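Local structure of cycloalternan-forming enzyme (Listeria monocytogenes serovar 1/2a, 5F7U) at residues L360-A364 with P579-S583; A389-P393 with F691-Y696; L506-T510 with Y562-Y566; E643-R647 with A787-T791; L701-I705 with F742-L746. The protein is a bacterial glycoside hydrolase family 31 protein that joins a TIM barrel to several beta-rich domains and binds glycans and magnesium ions. The protein carries 1 engineered substitution. All coordinates share one frame; numbering follows the deposited sequence.

Contact 1: residues L360-A364 with P579-S583; sequences LPKWA and PEAVS
Trp363 and Glu580 supply the polar part of this contact. The indole NE1 of Trp363 donates to the backbone O of Glu580 at 2.9 Å, with an N-H...O angle of 152°. The acceptor sits at the edge of the indole, close to its plane, and the donor in turn lies in the carbonyl plane, so the bond helps fix how the ring is turned. With chi1 at 76°, CG of Trp363 fits between its own backbone N and carbonyl carbon, and the ring swings out toward residues 579-583. A water accepts from Trp363 N at 3.3 Å and makes a weak bond to Glu580 OE1.

The apolar part centres on Val582. Its CG2 branch meets three residues: it lies 3.4 Å from Trp363 CZ2, approaching the ring obliquely, 3.7 Å from Pro361 CD, and more loosely against Ala364 CB. The other branch, CG1, meets Leu360 CD1 at 4.0 Å, the two side chains crossing at about a right angle. Glu580 bends at chi2 and runs back past the proline, which brings its OE2 to 3.3 Å from Pro361 CB.

Both segments, the first with a 3-10 turn at 362-364, lead into parallel strands, 367-369 and 584-585. The pairing therefore ties together the entrances of the first and fifth strands of the TIM barrel, at the N-terminal ends of those strands.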
# COMPACT_ATOMS: atom_id res chain seq x y z
N LEU A 360 -3.22 -13.70 -5.24
CA LEU A 360 -3.79 -13.60 -6.58
C LEU A 360 -2.95 -14.38 -7.58
O LEU A 360 -1.77 -14.60 -7.31
CB LEU A 360 -3.83 -12.12 -6.99
CG LEU A 360 -4.73 -11.21 -6.12
CD1 LEU A 360 -4.64 -9.80 -6.67
CD2 LEU A 360 -6.20 -11.66 -6.06
N PRO A 361 -3.54 -14.79 -8.73
CA PRO A 361 -2.72 -15.43 -9.76
C PRO A 361 -1.60 -14.55 -10.28
O PRO A 361 -1.69 -13.32 -10.18
CB PRO A 361 -3.69 -15.77 -10.89
CG PRO A 361 -4.99 -15.20 -10.53
CD PRO A 361 -4.96 -14.68 -9.13
N LYS A 362 -0.56 -15.19 -10.81
CA LYS A 362 0.59 -14.45 -11.32
C LYS A 362 0.25 -13.40 -12.36
O LYS A 362 0.90 -12.35 -12.42
CB LYS A 362 1.62 -15.43 -11.89
CG LYS A 362 2.96 -14.76 -12.15
CD LYS A 362 4.06 -15.80 -12.06
CE LYS A 362 4.56 -16.26 -13.38
NZ LYS A 362 5.58 -17.32 -12.98
N TRP A 363 -0.78 -13.64 -13.17
CA TRP A 363 -1.16 -12.65 -14.18
C TRP A 363 -1.51 -11.28 -13.63
O TRP A 363 -1.31 -10.28 -14.31
CB TRP A 363 -2.27 -13.16 -15.11
CG TRP A 363 -3.68 -13.18 -14.56
CD1 TRP A 363 -4.35 -14.27 -14.05
CD2 TRP A 363 -4.61 -12.08 -14.52
NE1 TRP A 363 -5.62 -13.91 -13.68
CE2 TRP A 363 -5.82 -12.58 -13.97
CE3 TRP A 363 -4.55 -10.73 -14.91
CZ2 TRP A 363 -6.96 -11.77 -13.78
CZ3 TRP A 363 -5.68 -9.91 -14.72
CH2 TRP A 363 -6.87 -10.44 -14.16
N ALA A 364 -1.99 -11.24 -12.39
CA ALA A 364 -2.29 -9.96 -11.76
C ALA A 364 -1.04 -9.08 -11.58
O ALA A 364 -1.18 -7.86 -11.43
CB ALA A 364 -3.00 -10.20 -10.42
N PRO A 579 -11.55 -19.61 -10.74
CA PRO A 579 -10.57 -19.53 -9.66
C PRO A 579 -9.42 -18.52 -9.89
O PRO A 579 -8.76 -18.11 -8.93
CB PRO A 579 -10.02 -20.95 -9.57
CG PRO A 579 -11.09 -21.83 -10.10
CD PRO A 579 -11.81 -21.01 -11.16
N GLU A 580 -9.21 -18.11 -11.15
CA GLU A 580 -8.16 -17.15 -11.52
C GLU A 580 -8.67 -15.71 -11.64
O GLU A 580 -7.94 -14.84 -12.15
CB GLU A 580 -7.52 -17.56 -12.85
CG GLU A 580 -6.71 -18.84 -12.82
CD GLU A 580 -5.22 -18.56 -12.81
OE1 GLU A 580 -4.66 -18.11 -13.86
OE2 GLU A 580 -4.59 -18.79 -11.74
N ALA A 581 -9.90 -15.46 -11.19
CA ALA A 581 -10.51 -14.12 -11.29
C ALA A 581 -9.91 -13.18 -10.26
O ALA A 581 -9.61 -13.57 -9.13
CB ALA A 581 -12.01 -14.20 -11.11
N VAL A 582 -9.74 -11.92 -10.65
CA VAL A 582 -9.12 -10.91 -9.79
C VAL A 582 -10.03 -9.69 -9.73
O VAL A 582 -10.57 -9.28 -10.77
CB VAL A 582 -7.76 -10.49 -10.41
CG1 VAL A 582 -7.15 -9.29 -9.69
CG2 VAL A 582 -6.80 -11.67 -10.37
N SER A 583 -10.20 -9.09 -8.54
CA SER A 583 -10.86 -7.78 -8.41
C SER A 583 -9.86 -6.62 -8.38
O SER A 583 -8.72 -6.79 -7.92
CB SER A 583 -11.70 -7.74 -7.14
OG SER A 583 -12.79 -8.64 -7.24
O HOH W 1 -1.53 -16.74 -13.80

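Contact 2: residues A389-P393 with F691-Y696; sequences ANDIP and FQKYLY
The backbone carbonyls of Asn390 and Asp391, at the end of helix 377-389, take hydrogen bonds from Gln692 and Tyr696 of helix 687-700. Gln692 NE2 donates to Asn390 O at 2.8 Å with an N-H...O angle of 156°. The oxygen lies in the plane of the glutamine amide, but the nitrogen stands well above the plane of the carbonyl. One turn further on, Tyr696 OH donates to Asp391 O at 2.7 Å, in the carbonyl plane and on a lone pair; the acceptor lies at the edge of the ring. Two waters join the polar side. One donates to Tyr696 OH and only weakly to Asp391 OD2. The other donates to Asp391 OD2 at 3.0 Å and accepts from Gln692 NE2, so the amide nitrogen serves both a carbonyl and a water. The amide of Asn390 turns back to its own helix, ND2 bonding Asn386 O.

The carbonyls are presented by a Schellman motif: Asp391, with positive phi, is its C-prime residue, Ile392 N returns to Ala387 O and Asp391 N to Lys388 O. The chain then heads for strand 396-399, the second of the TIM barrel.

Beside the polar row, Ile392 splits its branches. Ile392 CD1 approaches the Phe691 ring obliquely, 3.8 Å from Phe691 CD1, while Ile392 CG2 meets Leu695 CD2 at 3.6 Å. That same leucine methyl reaches Pro393 CD, tip to tip, also at 3.6 Å. The edge of the Tyr696 ring adds CE1 against Pro393 CD, and Leu367 of strand 367-369 touches Ile392, Phe691 and Leu695.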
# COMPACT_ATOMS: atom_id res chain seq x y z
N ALA A 389 2.49 -5.06 -31.73
CA ALA A 389 3.44 -4.39 -32.64
C ALA A 389 4.58 -3.69 -31.91
O ALA A 389 5.70 -3.57 -32.44
CB ALA A 389 2.71 -3.40 -33.54
N ASN A 390 4.28 -3.24 -30.69
CA ASN A 390 5.23 -2.52 -29.84
C ASN A 390 5.91 -3.41 -28.80
O ASN A 390 6.56 -2.90 -27.87
CB ASN A 390 4.51 -1.32 -29.20
CG ASN A 390 4.21 -0.22 -30.22
OD1 ASN A 390 5.11 0.51 -30.61
ND2 ASN A 390 2.96 -0.13 -30.68
N ASP A 391 5.77 -4.73 -28.96
CA ASP A 391 6.37 -5.72 -28.06
C ASP A 391 6.09 -5.43 -26.57
O ASP A 391 7.02 -5.33 -25.76
CB ASP A 391 7.88 -5.85 -28.33
CG ASP A 391 8.19 -6.21 -29.78
OD1 ASP A 391 7.56 -7.15 -30.31
OD2 ASP A 391 9.07 -5.57 -30.40
N ILE A 392 4.80 -5.28 -26.27
CA ILE A 392 4.34 -4.99 -24.91
C ILE A 392 3.55 -6.22 -24.42
O ILE A 392 2.34 -6.33 -24.69
CB ILE A 392 3.48 -3.69 -24.85
CG1 ILE A 392 4.21 -2.48 -25.46
CG2 ILE A 392 3.00 -3.41 -23.41
CD1 ILE A 392 5.51 -2.06 -24.76
N PRO A 393 4.22 -7.15 -23.71
CA PRO A 393 3.58 -8.38 -23.26
C PRO A 393 2.77 -8.18 -21.96
O PRO A 393 3.06 -8.77 -20.92
CB PRO A 393 4.77 -9.31 -23.09
CG PRO A 393 5.84 -8.40 -22.58
CD PRO A 393 5.67 -7.16 -23.40
N PHE A 691 10.05 2.52 -21.80
CA PHE A 691 8.93 1.71 -21.29
C PHE A 691 9.24 0.21 -21.39
O PHE A 691 9.04 -0.53 -20.44
CB PHE A 691 7.62 2.03 -22.02
CG PHE A 691 6.41 1.43 -21.36
CD1 PHE A 691 6.02 0.11 -21.64
CD2 PHE A 691 5.64 2.18 -20.47
CE1 PHE A 691 4.89 -0.44 -21.03
CE2 PHE A 691 4.52 1.64 -19.85
CZ PHE A 691 4.14 0.32 -20.14
N GLN A 692 9.70 -0.23 -22.56
CA GLN A 692 10.09 -1.63 -22.77
C GLN A 692 11.15 -2.07 -21.78
O GLN A 692 11.02 -3.16 -21.19
CB GLN A 692 10.60 -1.82 -24.20
CG GLN A 692 9.51 -1.75 -25.26
CD GLN A 692 10.07 -1.68 -26.66
OE1 GLN A 692 11.24 -1.34 -26.85
NE2 GLN A 692 9.25 -2.00 -27.67
N LYS A 693 12.16 -1.24 -21.54
CA LYS A 693 13.22 -1.60 -20.58
C LYS A 693 12.60 -1.94 -19.23
O LYS A 693 12.91 -2.97 -18.65
CB LYS A 693 14.25 -0.49 -20.44
CG LYS A 693 15.31 -0.78 -19.37
CD LYS A 693 16.48 0.20 -19.38
CE LYS A 693 16.14 1.51 -18.68
NZ LYS A 693 17.35 2.32 -18.34
N TYR A 694 11.73 -1.06 -18.74
CA TYR A 694 11.13 -1.26 -17.42
C TYR A 694 10.12 -2.40 -17.38
O TYR A 694 10.14 -3.19 -16.44
CB TYR A 694 10.59 0.06 -16.85
CG TYR A 694 11.75 0.90 -16.44
CD1 TYR A 694 12.53 0.53 -15.34
CD2 TYR A 694 12.16 1.98 -17.21
CE1 TYR A 694 13.67 1.24 -15.00
CE2 TYR A 694 13.31 2.71 -16.88
CZ TYR A 694 14.05 2.33 -15.77
OH TYR A 694 15.19 3.04 -15.43
N LEU A 695 9.25 -2.49 -18.38
CA LEU A 695 8.33 -3.62 -18.44
C LEU A 695 9.08 -4.96 -18.54
O LEU A 695 8.73 -5.92 -17.84
CB LEU A 695 7.32 -3.49 -19.58
CG LEU A 695 6.37 -4.69 -19.76
CD1 LEU A 695 5.57 -5.01 -18.49
CD2 LEU A 695 5.44 -4.47 -20.95
N TYR A 696 10.10 -5.02 -19.40
CA TYR A 696 10.87 -6.28 -19.52
C TYR A 696 11.61 -6.60 -18.23
O TYR A 696 11.66 -7.76 -17.82
CB TYR A 696 11.84 -6.27 -20.70
CG TYR A 696 11.24 -5.96 -22.07
CD1 TYR A 696 9.86 -6.13 -22.33
CD2 TYR A 696 12.07 -5.56 -23.12
CE1 TYR A 696 9.33 -5.84 -23.59
CE2 TYR A 696 11.55 -5.27 -24.38
CZ TYR A 696 10.18 -5.41 -24.60
OH TYR A 696 9.70 -5.12 -25.85
O HOH W 2 11.31 -4.96 -28.03
O HOH W 3 9.56 -2.63 -30.51

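Contact 3: residues L506-T510 with Y562-Y566; sequences LLDFT and YPTDY
Tyr562 holds CG anti to its backbone N (chi1 -175°), which carries the ring away from its helix and across to the facing loop, while Phe509, with CG beside its N (chi1 -73°), turns its ring back against that helix. Tyr562 OH donates to Leu507 O at 2.7 Å, in the carbonyl plane and on a lone pair, so the phenol is gripped at its end. CD1 of Leu506 lies over one face of the Tyr562 ring, 4.1 Å from the centroid, in a CH-pi contact.

The Phe509 ring is sandwiched. CA of Tyr566 sits over one face, 3.9 Å from its centroid, and Leu507 CD1 covers the opposite face. Phe509, Tyr562 and Tyr566 form an aromatic cluster whose rings meet obliquely: Phe509 CD2 comes to 3.7 Å from Tyr562 CZ, and Phe509 CZ to 3.7 Å from Tyr566 CD1. This cluster packs helix 555-577 of the TIM-barrel domain against the loop running from strand 505-506 into helix 512-520. The hydroxyl of Tyr566 passes beyond the contact to Asn537 O.

The loop itself is braced from within: Asp508 OD1 accepts from Thr510 N at 2.8 Å, an Asx turn, and also from Thr510 OG1 at 2.6 Å, while its OD2 takes Ser550 N. Thr510 CG2 then rests 3.6 Å from Asp565 OD2.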
# COMPACT_ATOMS: atom_id res chain seq x y z
N LEU A 506 -28.58 1.69 -3.71
CA LEU A 506 -27.50 0.76 -3.36
C LEU A 506 -28.02 -0.64 -3.10
O LEU A 506 -29.08 -0.82 -2.50
CB LEU A 506 -26.77 1.22 -2.10
CG LEU A 506 -25.87 2.44 -2.15
CD1 LEU A 506 -25.13 2.49 -0.81
CD2 LEU A 506 -24.86 2.32 -3.29
N LEU A 507 -27.28 -1.64 -3.59
CA LEU A 507 -27.55 -3.03 -3.23
C LEU A 507 -27.07 -3.25 -1.81
O LEU A 507 -25.95 -2.88 -1.46
CB LEU A 507 -26.85 -3.99 -4.22
CG LEU A 507 -27.16 -5.49 -4.20
CD1 LEU A 507 -26.46 -6.26 -3.09
CD2 LEU A 507 -28.67 -5.76 -4.21
N ASP A 508 -27.92 -3.84 -0.97
CA ASP A 508 -27.49 -4.13 0.39
C ASP A 508 -26.62 -5.38 0.44
O ASP A 508 -27.13 -6.50 0.50
CB ASP A 508 -28.71 -4.27 1.31
CG ASP A 508 -28.33 -4.57 2.76
OD1 ASP A 508 -27.12 -4.72 3.08
OD2 ASP A 508 -29.27 -4.65 3.59
N PHE A 509 -25.29 -5.18 0.42
CA PHE A 509 -24.34 -6.29 0.43
C PHE A 509 -24.28 -7.07 1.74
O PHE A 509 -23.62 -8.11 1.81
CB PHE A 509 -22.95 -5.86 -0.09
CG PHE A 509 -22.93 -5.65 -1.57
CD1 PHE A 509 -22.75 -6.73 -2.43
CD2 PHE A 509 -23.18 -4.39 -2.11
CE1 PHE A 509 -22.78 -6.55 -3.82
CE2 PHE A 509 -23.20 -4.19 -3.49
CZ PHE A 509 -23.01 -5.29 -4.34
N THR A 510 -25.03 -6.62 2.75
CA THR A 510 -25.17 -7.39 4.01
C THR A 510 -26.25 -8.47 3.89
O THR A 510 -26.37 -9.34 4.77
CB THR A 510 -25.46 -6.50 5.26
OG1 THR A 510 -26.82 -6.05 5.29
CG2 THR A 510 -24.51 -5.31 5.35
N TYR A 562 -19.33 -0.79 4.21
CA TYR A 562 -20.03 -1.06 2.95
C TYR A 562 -19.11 -1.35 1.76
O TYR A 562 -19.31 -2.38 1.08
CB TYR A 562 -21.01 0.08 2.62
CG TYR A 562 -21.82 -0.24 1.38
CD1 TYR A 562 -23.00 -1.00 1.47
CD2 TYR A 562 -21.41 0.21 0.12
CE1 TYR A 562 -23.72 -1.31 0.33
CE2 TYR A 562 -22.13 -0.09 -1.03
CZ TYR A 562 -23.29 -0.84 -0.93
OH TYR A 562 -24.02 -1.15 -2.06
N PRO A 563 -18.10 -0.48 1.48
CA PRO A 563 -17.27 -0.81 0.31
C PRO A 563 -16.60 -2.17 0.38
O PRO A 563 -16.51 -2.84 -0.67
CB PRO A 563 -16.22 0.33 0.28
CG PRO A 563 -16.28 0.94 1.67
CD PRO A 563 -17.73 0.85 2.02
N THR A 564 -16.13 -2.58 1.56
CA THR A 564 -15.50 -3.90 1.70
C THR A 564 -16.51 -5.05 1.60
O THR A 564 -16.19 -6.10 1.04
CB THR A 564 -14.60 -3.92 2.94
OG1 THR A 564 -13.59 -2.94 2.73
CG2 THR A 564 -13.89 -5.28 3.14
N ASP A 565 -17.74 -4.84 2.06
CA ASP A 565 -18.79 -5.85 1.84
C ASP A 565 -19.06 -6.03 0.35
O ASP A 565 -19.18 -7.16 -0.14
CB ASP A 565 -20.07 -5.44 2.57
CG ASP A 565 -20.02 -5.72 4.07
OD1 ASP A 565 -19.11 -6.44 4.54
OD2 ASP A 565 -20.94 -5.25 4.77
N TYR A 566 -19.13 -4.90 -0.36
CA TYR A 566 -19.34 -4.88 -1.80
C TYR A 566 -18.18 -5.56 -2.54
O TYR A 566 -18.39 -6.48 -3.34
CB TYR A 566 -19.51 -3.40 -2.22
CG TYR A 566 -19.16 -3.01 -3.65
CD1 TYR A 566 -19.68 -3.71 -4.76
CD2 TYR A 566 -18.40 -1.87 -3.89
CE1 TYR A 566 -19.38 -3.31 -6.06
CE2 TYR A 566 -18.09 -1.46 -5.19
CZ TYR A 566 -18.62 -2.17 -6.27
OH TYR A 566 -18.34 -1.78 -7.57

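Contact 4: residues E643-R647 with A787-T791; sequences ELYKR and ADVDT
A barrel helix and a beta turn of the C-terminal domain meet here: helix 642-653 of the TIM barrel packs against the type I turn from Asp788 to Thr791. Arg647 reaches into the turn. Its NH2 donates to Ala787 O at 2.9 Å, nearly straight at 171°, with the oxygen in the guanidinium plane, and it also bonds Gln756 O. NH1 makes a weak bond to Asp788 O and lies 3.1 Å from Thr791 O. Val789 CA covers one guanidinium face, over its centre.

Lys646 stretches out beyond CG across Val789, its CD 3.8 Å from Val789 CG2, and NZ forms a salt bridge to Asp790 OD1 at 2.8 Å on the syn lone pair. The same CG2 packs on Glu643 CA at 3.8 Å. A water donates to both Lys646 O and Val789 O. Within the turn, Asp788 OD1 accepts from Asp790 N, an Asx turn, and from Thr791 OG1, on opposite faces of the carboxylate.

Thr686 OG1 bonds Lys646 NZ, and Thr690 OG1 bonds Asp790 OD1. Lysine and aspartate probably stay charged, since each offsets the other in this partly buried place, while the charge of Arg647 is probably spread over backbone carbonyls.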
# COMPACT_ATOMS: atom_id res chain seq x y z
N GLU A 643 8.96 13.31 -19.69
CA GLU A 643 9.71 13.16 -18.44
C GLU A 643 8.85 12.49 -17.37
O GLU A 643 9.26 11.50 -16.77
CB GLU A 643 10.18 14.54 -17.94
CG GLU A 643 11.02 14.44 -16.66
CD GLU A 643 11.24 15.78 -15.98
OE1 GLU A 643 11.99 15.81 -14.99
OE2 GLU A 643 10.67 16.80 -16.44
N LEU A 644 7.65 13.03 -17.12
CA LEU A 644 6.77 12.40 -16.13
C LEU A 644 6.44 10.96 -16.52
O LEU A 644 6.46 10.07 -15.67
CB LEU A 644 5.47 13.20 -15.92
CG LEU A 644 4.45 12.55 -14.95
CD1 LEU A 644 4.99 12.32 -13.53
CD2 LEU A 644 3.20 13.40 -14.87
N TYR A 645 6.12 10.76 -17.80
CA TYR A 645 5.74 9.43 -18.25
C TYR A 645 6.88 8.43 -17.96
O TYR A 645 6.62 7.33 -17.46
CB TYR A 645 5.35 9.43 -19.73
CG TYR A 645 4.68 8.13 -20.13
CD1 TYR A 645 3.31 7.94 -19.93
CD2 TYR A 645 5.44 7.08 -20.68
CE1 TYR A 645 2.70 6.76 -20.27
CE2 TYR A 645 4.83 5.88 -21.02
CZ TYR A 645 3.47 5.73 -20.81
OH TYR A 645 2.84 4.55 -21.15
N LYS A 646 8.12 8.82 -18.25
CA LYS A 646 9.29 7.95 -18.07
C LYS A 646 9.56 7.68 -16.58
O LYS A 646 9.86 6.54 -16.19
CB LYS A 646 10.53 8.55 -18.75
CG LYS A 646 10.51 8.42 -20.26
CD LYS A 646 11.82 8.96 -20.82
CE LYS A 646 11.99 8.67 -22.31
NZ LYS A 646 13.33 9.18 -22.70
N ARG A 647 9.44 8.72 -15.76
CA ARG A 647 9.66 8.59 -14.31
C ARG A 647 8.63 7.69 -13.67
O ARG A 647 8.96 6.83 -12.84
CB ARG A 647 9.69 9.96 -13.61
CG ARG A 647 10.84 10.87 -14.02
CD ARG A 647 12.20 10.21 -13.75
NE ARG A 647 13.32 11.14 -13.76
CZ ARG A 647 14.59 10.77 -13.76
NH1 ARG A 647 14.91 9.47 -13.69
NH2 ARG A 647 15.54 11.69 -13.79
N ALA A 787 20.82 10.12 -12.08
CA ALA A 787 19.81 9.37 -12.83
C ALA A 787 19.20 10.26 -13.89
O ALA A 787 18.36 11.14 -13.59
CB ALA A 787 18.74 8.83 -11.89
N ASP A 788 19.60 10.05 -15.14
CA ASP A 788 18.94 10.75 -16.24
C ASP A 788 17.52 10.21 -16.34
O ASP A 788 17.13 9.32 -15.58
CB ASP A 788 19.72 10.62 -17.56
CG ASP A 788 19.72 9.19 -18.14
OD1 ASP A 788 18.84 8.35 -17.86
OD2 ASP A 788 20.65 8.93 -18.93
N VAL A 789 16.75 10.76 -17.27
CA VAL A 789 15.30 10.48 -17.37
C VAL A 789 14.96 9.00 -17.60
O VAL A 789 13.85 8.56 -17.29
CB VAL A 789 14.62 11.43 -18.40
CG1 VAL A 789 15.03 11.09 -19.83
CG2 VAL A 789 13.10 11.42 -18.27
N ASP A 790 15.93 8.23 -18.11
CA ASP A 790 15.72 6.82 -18.40
C ASP A 790 16.17 5.88 -17.30
O ASP A 790 16.00 4.67 -17.42
CB ASP A 790 16.46 6.47 -19.70
CG ASP A 790 16.04 7.34 -20.84
OD1 ASP A 790 14.82 7.47 -21.05
OD2 ASP A 790 16.94 7.88 -21.55
N THR A 791 16.70 6.45 -16.21
CA THR A 791 17.44 5.71 -15.18
C THR A 791 16.70 5.68 -13.85
O THR A 791 16.18 6.71 -13.39
CB THR A 791 18.83 6.37 -15.00
OG1 THR A 791 19.54 6.27 -16.25
CG2 THR A 791 19.67 5.72 -13.88
O HOH W 4 12.80 6.46 -16.04
O HOH W 5 16.24 8.28 -24.19

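Contact 5: residues L701-I705 with F742-L746; sequences LLPYI and FGDDL
Leu746 and Tyr704 make the apolar centre, the leucine sliding past the ring in the opposite direction. Leu746 CD1 comes to 3.7 Å from Tyr704 CE2, obliquely to the ring, and the same methyl meets Leu701 CD1 more loosely at 4.2 Å. To one side, Ile705 sets CG1 at 3.8 Å from Phe742 CE2, with its CD1 lying against the same corner of the phenylalanine ring.

Further out, the phenol enters the turn between strands 740-742 and 746-748. A chi1 of 170° sets the Tyr704 ring opposite its backbone N, pointing out from the helix toward residues 742-746. Its OH donates to Phe742 O at 2.6 Å, in the carbonyl plane and on a lone pair, and accepts from Asp745 N at 2.9 Å with an N-H...O angle of 158°. The hydroxyl thus both gives and takes a hydrogen bond within the turn, although it is buried. Gly743 CA lies only 3.3 Å from that oxygen, so the turn closes tightly over the end of the ring. Asp745 OD2 rests at the ring edge, 3.6 Å from Tyr704 CE1.

Strand 801-806 covers the tyrosine through Ile802 and Pro803, and Tyr838 of strand 835-842 touches it too. Helix 702-715 is thereby packed against the hairpin of antiparallel strands 740-742 and 746-748.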
# COMPACT_ATOMS: atom_id res chain seq x y z
N LEU A 701 12.02 -9.93 -13.38
CA LEU A 701 11.90 -10.05 -11.92
C LEU A 701 10.61 -10.70 -11.44
O LEU A 701 10.39 -10.85 -10.23
CB LEU A 701 12.11 -8.68 -11.26
CG LEU A 701 13.52 -8.06 -11.39
CD1 LEU A 701 13.49 -6.65 -10.86
CD2 LEU A 701 14.55 -8.86 -10.59
N LEU A 702 9.75 -11.09 -12.37
CA LEU A 702 8.46 -11.67 -11.97
C LEU A 702 8.56 -12.86 -11.00
O LEU A 702 7.72 -12.95 -10.10
CB LEU A 702 7.54 -11.95 -13.18
CG LEU A 702 6.08 -12.32 -12.88
CD1 LEU A 702 5.34 -11.25 -12.08
CD2 LEU A 702 5.35 -12.58 -14.20
N PRO A 703 9.59 -13.75 -11.13
CA PRO A 703 9.64 -14.82 -10.11
C PRO A 703 9.87 -14.30 -8.68
O PRO A 703 9.29 -14.84 -7.73
CB PRO A 703 10.80 -15.70 -10.59
CG PRO A 703 10.76 -15.52 -12.08
CD PRO A 703 10.52 -14.03 -12.23
N TYR A 704 10.67 -13.25 -8.56
CA TYR A 704 10.93 -12.55 -7.29
C TYR A 704 9.68 -11.81 -6.81
O TYR A 704 9.30 -11.92 -5.64
CB TYR A 704 12.10 -11.57 -7.49
CG TYR A 704 12.38 -10.60 -6.36
CD1 TYR A 704 13.19 -10.98 -5.28
CD2 TYR A 704 11.85 -9.30 -6.37
CE1 TYR A 704 13.47 -10.09 -4.25
CE2 TYR A 704 12.09 -8.40 -5.32
CZ TYR A 704 12.92 -8.80 -4.28
OH TYR A 704 13.20 -7.95 -3.23
N ILE A 705 9.07 -11.06 -7.73
CA ILE A 705 7.85 -10.30 -7.41
C ILE A 705 6.72 -11.22 -6.94
O ILE A 705 6.05 -10.93 -5.94
CB ILE A 705 7.40 -9.45 -8.63
CG1 ILE A 705 8.45 -8.35 -8.91
CG2 ILE A 705 5.98 -8.87 -8.43
CD1 ILE A 705 8.22 -7.60 -10.22
N PHE A 742 11.30 -3.08 -1.97
CA PHE A 742 10.42 -3.82 -2.87
C PHE A 742 10.81 -5.28 -2.78
O PHE A 742 11.96 -5.64 -3.07
CB PHE A 742 10.57 -3.27 -4.30
CG PHE A 742 9.59 -3.85 -5.29
CD1 PHE A 742 8.22 -3.82 -5.04
CD2 PHE A 742 10.06 -4.38 -6.49
CE1 PHE A 742 7.32 -4.35 -5.97
CE2 PHE A 742 9.16 -4.89 -7.43
CZ PHE A 742 7.80 -4.86 -7.17
N GLY A 743 9.87 -6.12 -2.32
CA GLY A 743 10.23 -7.49 -1.84
C GLY A 743 11.16 -7.37 -0.64
O GLY A 743 11.22 -6.31 -0.02
N ASP A 744 11.92 -8.42 -0.33
CA ASP A 744 12.80 -8.38 0.86
C ASP A 744 14.08 -7.61 0.60
O ASP A 744 14.69 -7.11 1.53
CB ASP A 744 13.25 -9.79 1.30
CG ASP A 744 12.09 -10.73 1.64
OD1 ASP A 744 11.10 -10.29 2.25
OD2 ASP A 744 12.20 -11.94 1.32
N ASP A 745 14.50 -7.57 -0.67
CA ASP A 745 15.90 -7.29 -1.00
C ASP A 745 16.23 -6.04 -1.79
O ASP A 745 17.40 -5.66 -1.84
CB ASP A 745 16.49 -8.46 -1.76
CG ASP A 745 16.37 -9.73 -1.01
OD1 ASP A 745 16.89 -9.79 0.12
OD2 ASP A 745 15.75 -10.67 -1.55
N LEU A 746 15.23 -5.42 -2.42
CA LEU A 746 15.52 -4.34 -3.36
C LEU A 746 15.13 -3.02 -2.76
O LEU A 746 14.02 -2.88 -2.24
CB LEU A 746 14.79 -4.52 -4.70
CG LEU A 746 15.15 -5.77 -5.53
CD1 LEU A 746 14.27 -5.83 -6.78
CD2 LEU A 746 16.64 -5.79 -5.87

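Contacts 1, 2 and 3 lie within the TIM-barrel domain, whereas contacts 4 and 5 join it to the C-terminal domain. Contact 2 touches contact 4 directly: Tyr694 OH and Lys693 NZ both probably bond Asp790 O, so helix 687-700 is held to the same turn. Contacts 1 and 5 meet by packing, Lys362 CG lying 3.8 Å from Leu702 CD2. Contact 3 stands apart, its centre about 41 Å from that of contact 4 on the opposite side of the chain's centre. One bound alpha-D-glucopyranose lies about 6 Å from the side chain of Thr791, and a different one about 10 Å from that of Tyr566; a magnesium ion is about 9 Å from that of Pro393.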